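Local atomic coordinates of Lmo0135 protein (Listeria monocytogenes EGD-e, PDB entry 5ISU), a protein that is the substrate-binding component CtaP of an ABC transporter, probably one that takes up peptides. Residues T74-L79 with T132-L137; W85-P90 with K156-G161; D95-V100 with V125-D130; S280-R285 with A325-L330. All blocks are in the same frame, centred on the assembly; numbering follows the deposited sequence. Where two conformers were deposited one is given.

Overall arrangement
Interactions 1, 2 and 3 lie on one side of the chain's centre, and interaction 4 lies on the opposite side, its centre about 52 to 60 Å from theirs. Interaction 1 is a strand pair in a five-stranded antiparallel sheet, and interaction 3 packs a helix against the next strand of that sheet; their centres are about 9 Å apart, and V133 and F135 of the one touch V96, V100 and V125 of the other. D95, in the helix of interaction 3, joins interaction 2 to this unit by accepting from W85 NE1 and K156 N. The bound 1,2-ethanediol at K156 is probably from the crystallisation liquor.

Interaction 1. Residues T74-L79 with T132-L137; sequences TYTVKL and TVKFTL
The ring of F135 turns its edge toward the strand 74-79: Y75 O and CG2 of V77 both lie close to the ring plane, with CG2 3.9 Å from F135 CE1. The ring of Y75 is met obliquely, through CE1, by the CD1 methyl of L137 at 3.6 Å. F144, from helix 144-148, makes edge-to-face contacts with both aromatic rings. Both rings leave the backbone with CG anti to the carbonyl carbon, and the two CB atoms stand opposite each other in the pair.

The strands 74-79 and 132-136 run antiparallel, neighbours inside the five-stranded antiparallel sheet of this solute-binding protein, with 63-68 on the far side of the first and 121-129 on the far side of the second. Y75 with F135 and V77 with V133 are the hydrogen-bonded pairs. F135 N reaches Y75 O at 2.8 Å, nearly straight at 173°, while the return bond from Y75 N to F135 O is more bent, at 153°. V77 and V133 exchange a similar couple of bonds, V77 N to V133 O measuring 2.8 Å. V77, V133, Y75 and F135 share one face of the sheet, where helix 93-104 covers V133 and F135.

The other face carries threonines and lysines in non-hydrogen-bonded pairs. K78 bends at chi2 (-71°), which lays its chain alongside T132, with CD 3.2 Å from T132 OG1; that hydroxyl is hydrogen-bonded to D129 OD2. CG2 of T74 rests against K134 CG at 3.8 Å.

Interaction 2. Residues W85-P90 with K156-G161; sequences WHDGKP and KHIFEG. With EDO (1,2-ethanediol), chain B.
A histidine-carboxylate hydrogen bond joins the type I beta turn W85-G88, in the loop between strand 74-79 and helix 93-104, to the short helix 156-159 at the protein surface. H157 and D87 reach toward each other tip to tip: H157 NE2 donates to D87 OD2 at 2.6 Å, with an N-H...O angle of 170°. The oxygen lies almost in the imidazole plane and is approached on its syn lone pair, although the carboxylate and ring planes are turned 48° apart. The other carboxylate oxygen, D87 OD1, accepts a weak bond from K89 N at 3.4 Å.

The imidazole is sandwiched between aliphatic groups. K89 lays CG over the centre of one face, 3.7 Å from the ring centroid in a CH-pi contact, while CG1 of I158 lies over the opposite face, nearer the rim. Bends at chi2, chi3 and chi4 fold the K89 chain back along the histidine and bring NZ to 3.6 Å from H157 CB. The indole of W85 meets the ring obliquely, CD1 to H157 CE1 at 3.9 Å, and its own NE1 is hydrogen-bonded to D95.

At the start of the helix, K156 NZ forms a salt bridge with E160 OE2, just past the helix, and donates to O2 of the 1,2-ethanediol.

The carboxylate of D87 would tend to favour a protonated H157, and the nearby K89 ammonium, with NZ 4.4 Å from H157 ND1, would tend to disfavour it; the charge itself is not seen.

Interaction 3. Residues D95-V100 with V125-D130; sequences DVVFTV and VEAVDD
The helix segment 95-100 runs nearly antiparallel to the strand segment 125-127, at an angle of 158° and with the axes 7.8 Å apart, V97 and V125 having the nearest CA atoms. This is a helix packed on a face of an antiparallel sheet: helix 93-104 lies along one face of the five-stranded sheet, and here it meets the strand 121-129.

Three valines and an alanine carry the contact, mostly methyl to methyl. V97 sets its two branches on different partners. Its CG1 meets CG1 of V125 at 4.0 Å, and its CG2 lies against the strand backbone, 3.7 Å from A127 N, as well as against the CB of A127 at 3.9 Å. V100, one turn further on, comes tip to tip with V125, CG1 to CG1 at 3.9 Å. V125 can serve both helix residues because its CG1 stands between the backbone N and the carbonyl carbon (chi1 63°), projecting at the helix, while CG2 is anti to the backbone N.

The layer continues onto the adjacent strand, where V96 touches V133, V100 touches F135, and V125 packs on both of those strand residues. E126, on the other side of its strand, points away from the helix and makes a long, weak ion pair with K134.

Within the helix, D95 O accepts from T99 N and from T99 OG1, which approach the carbonyl plane from opposite faces, the hydroxyl at 2.8 Å.

Interaction 4. Residues S280-R285 with A325-L330; sequences SYALDR and AKAKKL
Y281 and K326 are joined by the polar bond of this contact: K326 NZ donates to Y281 OH at 3.0 Å. The lysine gets there as a fully extended chain, with CG anti to the backbone N (chi1 -174°) and each later torsion close to 180°, crossing obliquely over the phenol.

The same side chain supplies a CH-pi interaction. CD of K326 stands over one face of the Y281 ring, 4.0 Å from the centroid and displaced toward the rim; CZ, at 3.8 Å from CD, is the nearest ring atom. CD thus lies over part of one face while the ammonium goes on to the hydroxyl.

Apolar contacts make up the rest. CD1 of L330 approaches the ring obliquely, 3.6 Å from Y281 CD2. A327 CB faces the root of the tyrosine, 4.0 Å from Y281 CB, and also lies 4.5 Å from A282 CB. The small alanine lets the backbones come close, Y281 CA and A327 CA being 5.5 Å apart.

In the fold, the contact brings the C-terminal part of helix 273-281 against helix 324-334, with L330 also touching E274, Q277 and A278 of the former. Y320 meets the Y281 ring edge-to-face, and just beyond, L283 packs on helix 351-365 and on Y463 of strand 462-475.

Interaction 1. Residues T74-L79 with T132-L137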
loop_
_atom_site.group_PDB
_atom_site.type_symbol
_atom_site.label_atom_id
_atom_site.label_comp_id
_atom_site.label_asym_id
_atom_site.label_seq_id
_atom_site.Cartn_x
_atom_site.Cartn_y
_atom_site.Cartn_z
ATOM N N THR A 74 9.405 -4.398 25.717
ATOM C CA THR A 74 8.463 -5.509 25.847
ATOM C C THR A 74 7.019 -5.152 25.439
ATOM O O THR A 74 6.385 -4.285 26.037
ATOM C CB THR A 74 8.484 -6.061 27.285
ATOM O OG1 THR A 74 9.830 -6.420 27.638
ATOM C CG2 THR A 74 7.599 -7.297 27.412
ATOM N N TYR A 75 6.520 -5.839 24.414
ATOM C CA TYR A 75 5.168 -5.658 23.903
ATOM C C TYR A 75 4.348 -6.892 24.277
ATOM O O TYR A 75 4.670 -7.996 23.876
ATOM C CB TYR A 75 5.185 -5.487 22.374
ATOM C CG TYR A 75 5.819 -4.194 21.882
ATOM C CD1 TYR A 75 7.183 -3.963 22.004
ATOM C CD2 TYR A 75 5.056 -3.227 21.245
ATOM C CE1 TYR A 75 7.760 -2.773 21.548
ATOM C CE2 TYR A 75 5.619 -2.046 20.781
ATOM C CZ TYR A 75 6.970 -1.819 20.928
ATOM O OH TYR A 75 7.512 -0.636 20.455
ATOM N N THR A 76 3.277 -6.691 25.025
ATOM C CA THR A 76 2.416 -7.774 25.454
ATOM C C THR A 76 1.061 -7.680 24.769
ATOM O O THR A 76 0.352 -6.675 24.909
ATOM C CB THR A 76 2.204 -7.706 26.971
ATOM O OG1 THR A 76 3.468 -7.770 27.631
ATOM C CG2 THR A 76 1.342 -8.848 27.456
ATOM N N VAL A 77 0.698 -8.739 24.044
ATOM C CA VAL A 77 -0.582 -8.820 23.340
ATOM C C VAL A 77 -1.481 -9.867 24.006
ATOM O O VAL A 77 -1.075 -11.020 24.180
ATOM C CB VAL A 77 -0.393 -9.251 21.857
ATOM C CG1 VAL A 77 -1.738 -9.343 21.141
ATOM C CG2 VAL A 77 0.529 -8.289 21.124
ATOM N N LYS A 78 -2.693 -9.454 24.368
ATOM C CA LYS A 78 -3.700 -10.343 24.946
ATOM C C LYS A 78 -4.711 -10.655 23.838
ATOM O O LYS A 78 -5.211 -9.743 23.192
ATOM C CB LYS A 78 -4.444 -9.656 26.094
ATOM C CG LYS A 78 -3.720 -9.531 27.436
ATOM C CD LYS A 78 -3.583 -10.871 28.148
ATOM C CE LYS A 78 -3.332 -10.707 29.647
ATOM N NZ LYS A 78 -2.141 -9.884 30.005
ATOM N N LEU A 79 -5.025 -11.937 23.642
ATOM C CA LEU A 79 -5.995 -12.380 22.622
ATOM C C LEU A 79 -7.386 -12.537 23.198
ATOM O O LEU A 79 -7.556 -12.669 24.391
ATOM C CB LEU A 79 -5.588 -13.750 22.042
ATOM C CG LEU A 79 -4.260 -13.893 21.291
ATOM C CD1 LEU A 79 -4.082 -15.298 20.737
ATOM C CD2 LEU A 79 -4.197 -12.889 20.155
ATOM N N THR A 132 -2.055 -15.057 25.757
ATOM C CA THR A 132 -1.055 -14.011 26.019
ATOM C C THR A 132 0.260 -14.248 25.280
ATOM O O THR A 132 0.936 -15.241 25.512
ATOM C CB THR A 132 -0.750 -13.884 27.536
ATOM O OG1 THR A 132 -1.957 -13.626 28.266
ATOM C CG2 THR A 132 0.278 -12.747 27.819
ATOM N N VAL A 133 0.623 -13.309 24.418
ATOM C CA VAL A 133 1.872 -13.347 23.654
ATOM C C VAL A 133 2.756 -12.211 24.167
ATOM O O VAL A 133 2.280 -11.078 24.306
ATOM C CB VAL A 133 1.623 -13.089 22.152
ATOM C CG1 VAL A 133 2.879 -13.352 21.348
ATOM C CG2 VAL A 133 0.494 -13.962 21.627
ATOM N N LYS A 134 4.025 -12.508 24.462
ATOM C CA LYS A 134 4.979 -11.499 24.952
ATOM C C LYS A 134 6.132 -11.399 23.962
ATOM O O LYS A 134 6.802 -12.401 23.692
ATOM C CB LYS A 134 5.549 -11.891 26.315
ATOM C CG LYS A 134 6.474 -10.842 26.917
ATOM C CD LYS A 134 7.532 -11.430 27.839
ATOM C CE LYS A 134 6.948 -12.067 29.080
ATOM N NZ LYS A 134 8.022 -12.653 29.930
ATOM N N PHE A 135 6.350 -10.199 23.419
ATOM C CA PHE A 135 7.448 -9.941 22.502
ATOM C C PHE A 135 8.502 -9.159 23.272
ATOM O O PHE A 135 8.173 -8.188 23.954
ATOM C CB PHE A 135 7.034 -9.039 21.326
ATOM C CG PHE A 135 6.014 -9.631 20.385
ATOM C CD1 PHE A 135 4.663 -9.435 20.599
ATOM C CD2 PHE A 135 6.415 -10.302 19.244
ATOM C CE1 PHE A 135 3.717 -9.933 19.712
ATOM C CE2 PHE A 135 5.483 -10.811 18.352
ATOM C CZ PHE A 135 4.127 -10.629 18.586
ATOM N N THR A 136 9.754 -9.569 23.143
ATOM C CA THR A 136 10.862 -8.897 23.801
ATOM C C THR A 136 11.869 -8.476 22.731
ATOM O O THR A 136 12.502 -9.324 22.098
ATOM C CB THR A 136 11.514 -9.799 24.859
ATOM O OG1 THR A 136 11.644 -11.127 24.337
ATOM C CG2 THR A 136 10.650 -9.859 26.117
ATOM N N LEU A 137 11.971 -7.165 22.511
ATOM C CA LEU A 137 12.886 -6.607 21.517
ATOM C C LEU A 137 14.258 -6.498 22.088
ATOM O O LEU A 137 14.386 -6.262 23.286
ATOM C CB LEU A 137 12.475 -5.185 21.126
ATOM C CG LEU A 137 11.163 -4.996 20.397
ATOM C CD1 LEU A 137 10.940 -3.518 20.141
ATOM C CD2 LEU A 137 11.172 -5.768 19.101
#

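Interaction 2. Residues W85-P90 with K156-G161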
loop_
_atom_site.group_PDB
_atom_site.type_symbol
_atom_site.label_atom_id
_atom_site.label_comp_id
_atom_site.label_asym_id
_atom_site.label_seq_id
_atom_site.Cartn_x
_atom_site.Cartn_y
_atom_site.Cartn_z
ATOM N N TRP A 85 -10.069 -21.555 14.448
ATOM C CA TRP A 85 -9.741 -21.532 13.024
ATOM C C TRP A 85 -10.942 -22.155 12.304
ATOM O O TRP A 85 -11.848 -22.685 12.968
ATOM C CB TRP A 85 -8.489 -22.375 12.723
ATOM C CG TRP A 85 -7.266 -21.849 13.303
ATOM C CD1 TRP A 85 -6.655 -22.267 14.445
ATOM C CD2 TRP A 85 -6.470 -20.771 12.786
ATOM N NE1 TRP A 85 -5.521 -21.530 14.668
ATOM C CE2 TRP A 85 -5.383 -20.600 13.666
ATOM C CE3 TRP A 85 -6.570 -19.942 11.664
ATOM C CZ2 TRP A 85 -4.391 -19.637 13.458
ATOM C CZ3 TRP A 85 -5.584 -18.978 11.451
ATOM C CH2 TRP A 85 -4.499 -18.840 12.354
ATOM N N HIS A 86 -10.934 -22.135 10.963
ATOM C CA HIS A 86 -12.070 -22.660 10.172
ATOM C C HIS A 86 -12.357 -24.156 10.319
ATOM O O HIS A 86 -13.474 -24.595 10.090
ATOM C CB HIS A 86 -11.931 -22.302 8.682
ATOM C CG HIS A 86 -11.966 -20.833 8.421
ATOM N ND1 HIS A 86 -11.309 -20.240 7.363
ATOM C CD2 HIS A 86 -12.512 -19.823 9.138
ATOM C CE1 HIS A 86 -11.498 -18.937 7.410
ATOM N NE2 HIS A 86 -12.227 -18.657 8.477
ATOM N N ASP A 87 -11.342 -24.926 10.701
ATOM C CA ASP A 87 -11.491 -26.366 10.902
ATOM C C ASP A 87 -11.828 -26.732 12.357
ATOM O O ASP A 87 -11.822 -27.912 12.707
ATOM C CB ASP A 87 -10.233 -27.101 10.407
ATOM C CG ASP A 87 -8.957 -26.582 11.051
ATOM O OD1 ASP A 87 -9.054 -25.813 12.038
ATOM O OD2 ASP A 87 -7.852 -26.948 10.573
ATOM N N GLY A 88 -12.099 -25.730 13.203
ATOM C CA GLY A 88 -12.512 -25.972 14.586
ATOM C C GLY A 88 -11.429 -25.985 15.657
ATOM O O GLY A 88 -11.754 -25.973 16.847
ATOM N N LYS A 89 -10.156 -26.052 15.253
ATOM C CA LYS A 89 -9.044 -26.024 16.209
ATOM C C LYS A 89 -8.964 -24.648 16.856
ATOM O O LYS A 89 -9.305 -23.650 16.224
ATOM C CB LYS A 89 -7.704 -26.322 15.529
ATOM C CG LYS A 89 -7.497 -27.772 15.100
ATOM C CD LYS A 89 -7.469 -28.792 16.254
ATOM C CE LYS A 89 -6.410 -28.507 17.341
ATOM N NZ LYS A 89 -4.981 -28.525 16.902
ATOM N N PRO A 90 -8.563 -24.596 18.134
ATOM C CA PRO A 90 -8.420 -23.314 18.812
ATOM C C PRO A 90 -7.347 -22.419 18.205
ATOM O O PRO A 90 -6.369 -22.919 17.653
ATOM C CB PRO A 90 -7.981 -23.713 20.228
ATOM C CG PRO A 90 -8.555 -25.053 20.436
ATOM C CD PRO A 90 -8.548 -25.721 19.088
ATOM N N LYS A 156 -0.601 -23.185 13.412
ATOM C CA LYS A 156 0.501 -24.064 13.753
ATOM C C LYS A 156 0.151 -25.523 13.396
ATOM O O LYS A 156 0.934 -26.208 12.725
ATOM C CB LYS A 156 0.831 -23.903 15.246
ATOM C CG LYS A 156 1.952 -24.778 15.816
ATOM C CD LYS A 156 2.164 -24.429 17.288
ATOM C CE LYS A 156 3.146 -25.354 18.003
ATOM N NZ LYS A 156 4.534 -25.270 17.468
ATOM N N HIS A 157 -1.053 -25.971 13.767
ATOM C CA HIS A 157 -1.449 -27.354 13.484
ATOM C C HIS A 157 -1.408 -27.724 11.979
ATOM O O HIS A 157 -1.326 -28.895 11.628
ATOM C CB HIS A 157 -2.826 -27.675 14.092
ATOM C CG HIS A 157 -3.979 -27.067 13.354
ATOM N ND1 HIS A 157 -4.386 -25.765 13.546
ATOM C CD2 HIS A 157 -4.824 -27.598 12.438
ATOM C CE1 HIS A 157 -5.415 -25.511 12.758
ATOM N NE2 HIS A 157 -5.711 -26.610 12.087
ATOM N N ILE A 158 -1.448 -26.716 11.114
ATOM C CA ILE A 158 -1.397 -26.915 9.662
ATOM C C ILE A 158 0.038 -26.848 9.114
ATOM O O ILE A 158 0.438 -27.698 8.330
ATOM C CB ILE A 158 -2.230 -25.834 8.917
ATOM C CG1 ILE A 158 -3.715 -25.872 9.327
ATOM C CG2 ILE A 158 -2.115 -25.976 7.401
ATOM C CD1 ILE A 158 -4.434 -27.174 9.051
ATOM N N PHE A 159 0.796 -25.831 9.503
ATOM C CA PHE A 159 2.161 -25.630 8.946
ATOM C C PHE A 159 3.372 -26.105 9.769
ATOM O O PHE A 159 4.493 -26.048 9.283
ATOM C CB PHE A 159 2.341 -24.179 8.536
ATOM C CG PHE A 159 1.412 -23.755 7.445
ATOM C CD1 PHE A 159 1.689 -24.073 6.129
ATOM C CD2 PHE A 159 0.264 -23.028 7.734
ATOM C CE1 PHE A 159 0.839 -23.677 5.107
ATOM C CE2 PHE A 159 -0.589 -22.628 6.728
ATOM C CZ PHE A 159 -0.306 -22.951 5.408
ATOM N N GLU A 160 3.155 -26.577 10.990
ATOM C CA GLU A 160 4.240 -27.106 11.808
ATOM C C GLU A 160 4.897 -28.303 11.083
ATOM O O GLU A 160 4.207 -29.233 10.666
ATOM C CB GLU A 160 3.673 -27.550 13.154
ATOM C CG GLU A 160 4.681 -28.059 14.171
ATOM C CD GLU A 160 4.005 -28.484 15.464
ATOM O OE1 GLU A 160 2.953 -29.161 15.389
ATOM O OE2 GLU A 160 4.532 -28.150 16.553
ATOM N N GLY A 161 6.219 -28.251 10.909
ATOM C CA GLY A 161 6.959 -29.318 10.226
ATOM C C GLY A 161 6.957 -29.247 8.700
ATOM O O GLY A 161 7.423 -30.177 8.034
HETATM C C1 EDO B . 7.839 -23.332 16.393
HETATM O O1 EDO B . 8.403 -22.734 15.223
HETATM C C2 EDO B . 7.393 -22.237 17.351
HETATM O O2 EDO B . 6.133 -22.580 17.926
#

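Interaction 3. Residues D95-V100 with V125-D130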
loop_
_atom_site.group_PDB
_atom_site.type_symbol
_atom_site.label_atom_id
_atom_site.label_comp_id
_atom_site.label_asym_id
_atom_site.label_seq_id
_atom_site.Cartn_x
_atom_site.Cartn_y
_atom_site.Cartn_z
ATOM N N ASP A 95 -0.116 -20.091 18.058
ATOM C CA ASP A 95 -0.189 -19.800 16.626
ATOM C C ASP A 95 0.583 -18.504 16.320
ATOM O O ASP A 95 1.308 -18.417 15.323
ATOM C CB ASP A 95 -1.641 -19.669 16.182
ATOM C CG ASP A 95 -2.392 -20.974 16.267
ATOM O OD1 ASP A 95 -1.960 -21.944 15.600
ATOM O OD2 ASP A 95 -3.442 -21.010 16.960
ATOM N N VAL A 96 0.440 -17.510 17.192
ATOM C CA VAL A 96 1.156 -16.247 17.030
ATOM C C VAL A 96 2.653 -16.509 17.111
ATOM O O VAL A 96 3.394 -16.075 16.249
ATOM C CB VAL A 96 0.739 -15.211 18.093
ATOM C CG1 VAL A 96 1.532 -13.918 17.922
ATOM C CG2 VAL A 96 -0.769 -14.941 18.007
ATOM N N VAL A 97 3.079 -17.243 18.138
ATOM C CA VAL A 97 4.492 -17.592 18.324
ATOM C C VAL A 97 5.019 -18.348 17.118
ATOM O O VAL A 97 6.116 -18.048 16.618
ATOM C CB VAL A 97 4.709 -18.463 19.579
ATOM C CG1 VAL A 97 6.160 -18.947 19.679
ATOM C CG2 VAL A 97 4.325 -17.702 20.838
ATOM N N PHE A 98 4.250 -19.341 16.673
ATOM C CA PHE A 98 4.647 -20.130 15.520
ATOM C C PHE A 98 4.763 -19.265 14.271
ATOM O O PHE A 98 5.690 -19.438 13.481
ATOM C CB PHE A 98 3.672 -21.297 15.260
ATOM C CG PHE A 98 3.853 -21.923 13.909
ATOM C CD1 PHE A 98 4.848 -22.858 13.696
ATOM C CD2 PHE A 98 3.064 -21.530 12.840
ATOM C CE1 PHE A 98 5.041 -23.411 12.449
ATOM C CE2 PHE A 98 3.250 -22.071 11.581
ATOM C CZ PHE A 98 4.242 -23.015 11.384
ATOM N N THR A 99 3.832 -18.341 14.088
ATOM C CA THR A 99 3.876 -17.490 12.893
ATOM C C THR A 99 5.149 -16.632 12.853
ATOM O O THR A 99 5.818 -16.563 11.817
ATOM C CB THR A 99 2.635 -16.593 12.739
ATOM O OG1 THR A 99 1.437 -17.394 12.750
ATOM C CG2 THR A 99 2.710 -15.842 11.421
ATOM N N VAL A 100 5.499 -16.023 13.983
ATOM C CA VAL A 100 6.693 -15.181 14.055
ATOM C C VAL A 100 7.954 -16.008 13.814
ATOM O O VAL A 100 8.840 -15.572 13.081
ATOM C CB VAL A 100 6.810 -14.441 15.405
ATOM C CG1 VAL A 100 8.168 -13.722 15.539
ATOM C CG2 VAL A 100 5.671 -13.468 15.576
ATOM N N VAL A 125 9.835 -14.102 21.073
ATOM C CA VAL A 125 8.400 -14.187 21.280
ATOM C C VAL A 125 8.097 -15.403 22.149
ATOM O O VAL A 125 8.736 -16.443 22.021
ATOM C CB VAL A 125 7.639 -14.188 19.937
ATOM C CG1 VAL A 125 7.989 -15.407 19.091
ATOM C CG2 VAL A 125 6.148 -14.116 20.188
ATOM N N GLU A 126 7.099 -15.270 23.014
ATOM C CA GLU A 126 6.767 -16.310 23.979
ATOM C C GLU A 126 5.275 -16.319 24.290
ATOM O O GLU A 126 4.640 -15.266 24.351
ATOM C CB GLU A 126 7.569 -16.029 25.267
ATOM C CG GLU A 126 7.378 -17.004 26.416
ATOM C CD GLU A 126 8.070 -16.562 27.709
ATOM O OE1 GLU A 126 8.627 -15.433 27.778
ATOM O OE2 GLU A 126 8.038 -17.350 28.678
ATOM N N ALA A 127 4.729 -17.519 24.474
ATOM C CA ALA A 127 3.322 -17.714 24.816
ATOM C C ALA A 127 3.204 -17.859 26.329
ATOM O O ALA A 127 3.352 -18.949 26.848
ATOM C CB ALA A 127 2.781 -18.963 24.135
ATOM N N VAL A 128 2.931 -16.772 27.039
ATOM C CA VAL A 128 2.796 -16.853 28.497
ATOM C C VAL A 128 1.613 -17.770 28.860
ATOM O O VAL A 128 1.716 -18.572 29.785
ATOM C CB VAL A 128 2.617 -15.460 29.151
ATOM C CG1 VAL A 128 2.555 -15.588 30.674
ATOM C CG2 VAL A 128 3.755 -14.524 28.749
ATOM N N ASP A 129 0.507 -17.629 28.122
ATOM C CA ASP A 129 -0.713 -18.438 28.288
ATOM C C ASP A 129 -1.231 -18.702 26.900
ATOM O O ASP A 129 -0.628 -18.292 25.911
ATOM C CB ASP A 129 -1.844 -17.645 28.968
ATOM C CG ASP A 129 -1.449 -17.027 30.272
ATOM O OD1 ASP A 129 -0.724 -17.669 31.063
ATOM O OD2 ASP A 129 -1.922 -15.899 30.533
ATOM N N ASP A 130 -2.394 -19.340 26.838
ATOM C CA ASP A 130 -3.073 -19.535 25.568
ATOM C C ASP A 130 -3.560 -18.198 25.000
ATOM O O ASP A 130 -3.629 -18.049 23.781
ATOM C CB ASP A 130 -4.253 -20.505 25.704
ATOM C CG ASP A 130 -3.826 -21.970 25.674
ATOM O OD1 ASP A 130 -2.674 -22.254 25.288
ATOM O OD2 ASP A 130 -4.665 -22.846 25.990
#

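Interaction 4. Residues S280-R285 with A325-L330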
loop_
_atom_site.group_PDB
_atom_site.type_symbol
_atom_site.label_atom_id
_atom_site.label_comp_id
_atom_site.label_asym_id
_atom_site.label_seq_id
_atom_site.Cartn_x
_atom_site.Cartn_y
_atom_site.Cartn_z
ATOM N N SER A 280 10.033 21.908 -10.695
ATOM C CA SER A 280 8.947 21.821 -9.730
ATOM C C SER A 280 8.096 23.092 -9.878
ATOM O O SER A 280 6.854 23.032 -10.011
ATOM C CB SER A 280 9.493 21.691 -8.299
ATOM O OG SER A 280 10.337 20.565 -8.187
ATOM N N TYR A 281 8.764 24.232 -9.846
ATOM C CA TYR A 281 8.098 25.530 -10.023
ATOM C C TYR A 281 7.351 25.686 -11.345
ATOM O O TYR A 281 6.493 26.549 -11.461
ATOM C CB TYR A 281 9.103 26.684 -9.924
ATOM C CG TYR A 281 9.476 27.101 -8.525
ATOM C CD1 TYR A 281 8.533 27.701 -7.690
ATOM C CD2 TYR A 281 10.793 27.009 -8.069
ATOM C CE1 TYR A 281 8.872 28.126 -6.413
ATOM C CE2 TYR A 281 11.144 27.452 -6.799
ATOM C CZ TYR A 281 10.179 28.006 -5.979
ATOM O OH TYR A 281 10.523 28.431 -4.723
ATOM N N ALA A 282 7.699 24.898 -12.354
ATOM C CA ALA A 282 7.002 24.984 -13.635
ATOM C C ALA A 282 5.624 24.305 -13.608
ATOM O O ALA A 282 4.832 24.487 -14.532
ATOM C CB ALA A 282 7.857 24.362 -14.736
ATOM N N LEU A 283 5.338 23.559 -12.540
ATOM C CA LEU A 283 4.123 22.760 -12.457
ATOM C C LEU A 283 3.071 23.275 -11.484
ATOM O O LEU A 283 3.384 24.020 -10.558
ATOM C CB LEU A 283 4.511 21.337 -12.042
ATOM C CG LEU A 283 5.619 20.654 -12.853
ATOM C CD1 LEU A 283 6.000 19.319 -12.237
ATOM C CD2 LEU A 283 5.206 20.467 -14.304
ATOM N N ASP A 284 1.824 22.854 -11.722
ATOM C CA ASP A 284 0.666 23.184 -10.860
ATOM C C ASP A 284 -0.169 21.938 -10.619
ATOM O O ASP A 284 -0.774 21.383 -11.542
ATOM C CB ASP A 284 -0.218 24.277 -11.443
ATOM C CG ASP A 284 -1.482 24.503 -10.614
ATOM O OD1 ASP A 284 -2.406 23.660 -10.654
ATOM O OD2 ASP A 284 -1.553 25.528 -9.912
ATOM N N ARG A 285 -0.243 21.545 -9.362
ATOM C CA ARG A 285 -0.944 20.335 -8.971
ATOM C C ARG A 285 -2.413 20.203 -9.365
ATOM O O ARG A 285 -2.797 19.139 -9.822
ATOM C CB ARG A 285 -0.783 20.120 -7.468
ATOM C CG ARG A 285 0.636 19.717 -7.116
ATOM C CD ARG A 285 0.852 19.574 -5.637
ATOM N NE ARG A 285 2.215 19.102 -5.374
ATOM C CZ ARG A 285 3.290 19.888 -5.214
ATOM N NH1 ARG A 285 4.483 19.346 -4.982
ATOM N NH2 ARG A 285 3.195 21.211 -5.281
ATOM N N ALA A 325 8.105 32.283 -14.105
ATOM C CA ALA A 325 9.169 33.299 -14.180
ATOM C C ALA A 325 10.373 32.891 -13.316
ATOM O O ALA A 325 11.527 32.981 -13.761
ATOM C CB ALA A 325 8.650 34.676 -13.779
ATOM N N LYS A 326 10.103 32.424 -12.097
ATOM C CA LYS A 326 11.179 31.993 -11.201
ATOM C C LYS A 326 11.822 30.723 -11.732
ATOM O O LYS A 326 13.022 30.515 -11.557
ATOM C CB LYS A 326 10.678 31.769 -9.781
ATOM C CG LYS A 326 11.796 31.454 -8.803
ATOM C CD LYS A 326 11.281 31.336 -7.383
ATOM C CE LYS A 326 12.429 31.170 -6.399
ATOM N NZ LYS A 326 11.950 31.041 -4.991
ATOM N N ALA A 327 11.023 29.878 -12.380
ATOM C CA ALA A 327 11.541 28.654 -12.975
ATOM C C ALA A 327 12.559 28.987 -14.047
ATOM O O ALA A 327 13.580 28.315 -14.145
ATOM C CB ALA A 327 10.428 27.813 -13.566
ATOM N N LYS A 328 12.269 30.010 -14.856
ATOM C CA LYS A 328 13.202 30.462 -15.907
ATOM C C LYS A 328 14.524 30.937 -15.281
ATOM O O LYS A 328 15.596 30.665 -15.808
ATOM C CB LYS A 328 12.564 31.537 -16.810
ATOM C CG LYS A 328 11.531 30.970 -17.786
ATOM C CD LYS A 328 10.831 32.030 -18.639
ATOM C CE LYS A 328 9.879 32.893 -17.810
ATOM N NZ LYS A 328 9.094 33.900 -18.592
ATOM N N LYS A 329 14.421 31.643 -14.157
ATOM C CA LYS A 329 15.592 32.096 -13.393
ATOM C C LYS A 329 16.479 30.933 -12.943
ATOM O O LYS A 329 17.696 30.987 -13.084
ATOM C CB LYS A 329 15.155 32.908 -12.151
ATOM C CG LYS A 329 15.256 34.426 -12.269
ATOM C CD LYS A 329 16.673 34.873 -11.905
ATOM C CE LYS A 329 16.872 36.381 -11.983
ATOM N NZ LYS A 329 16.833 36.892 -13.380
ATOM N N LEU A 330 15.858 29.889 -12.409
ATOM C CA LEU A 330 16.595 28.729 -11.899
ATOM C C LEU A 330 17.249 27.867 -12.985
ATOM O O LEU A 330 18.385 27.395 -12.811
ATOM C CB LEU A 330 15.688 27.891 -10.997
ATOM C CG LEU A 330 15.412 28.590 -9.663
ATOM C CD1 LEU A 330 14.132 28.087 -9.024
ATOM C CD2 LEU A 330 16.601 28.444 -8.717
#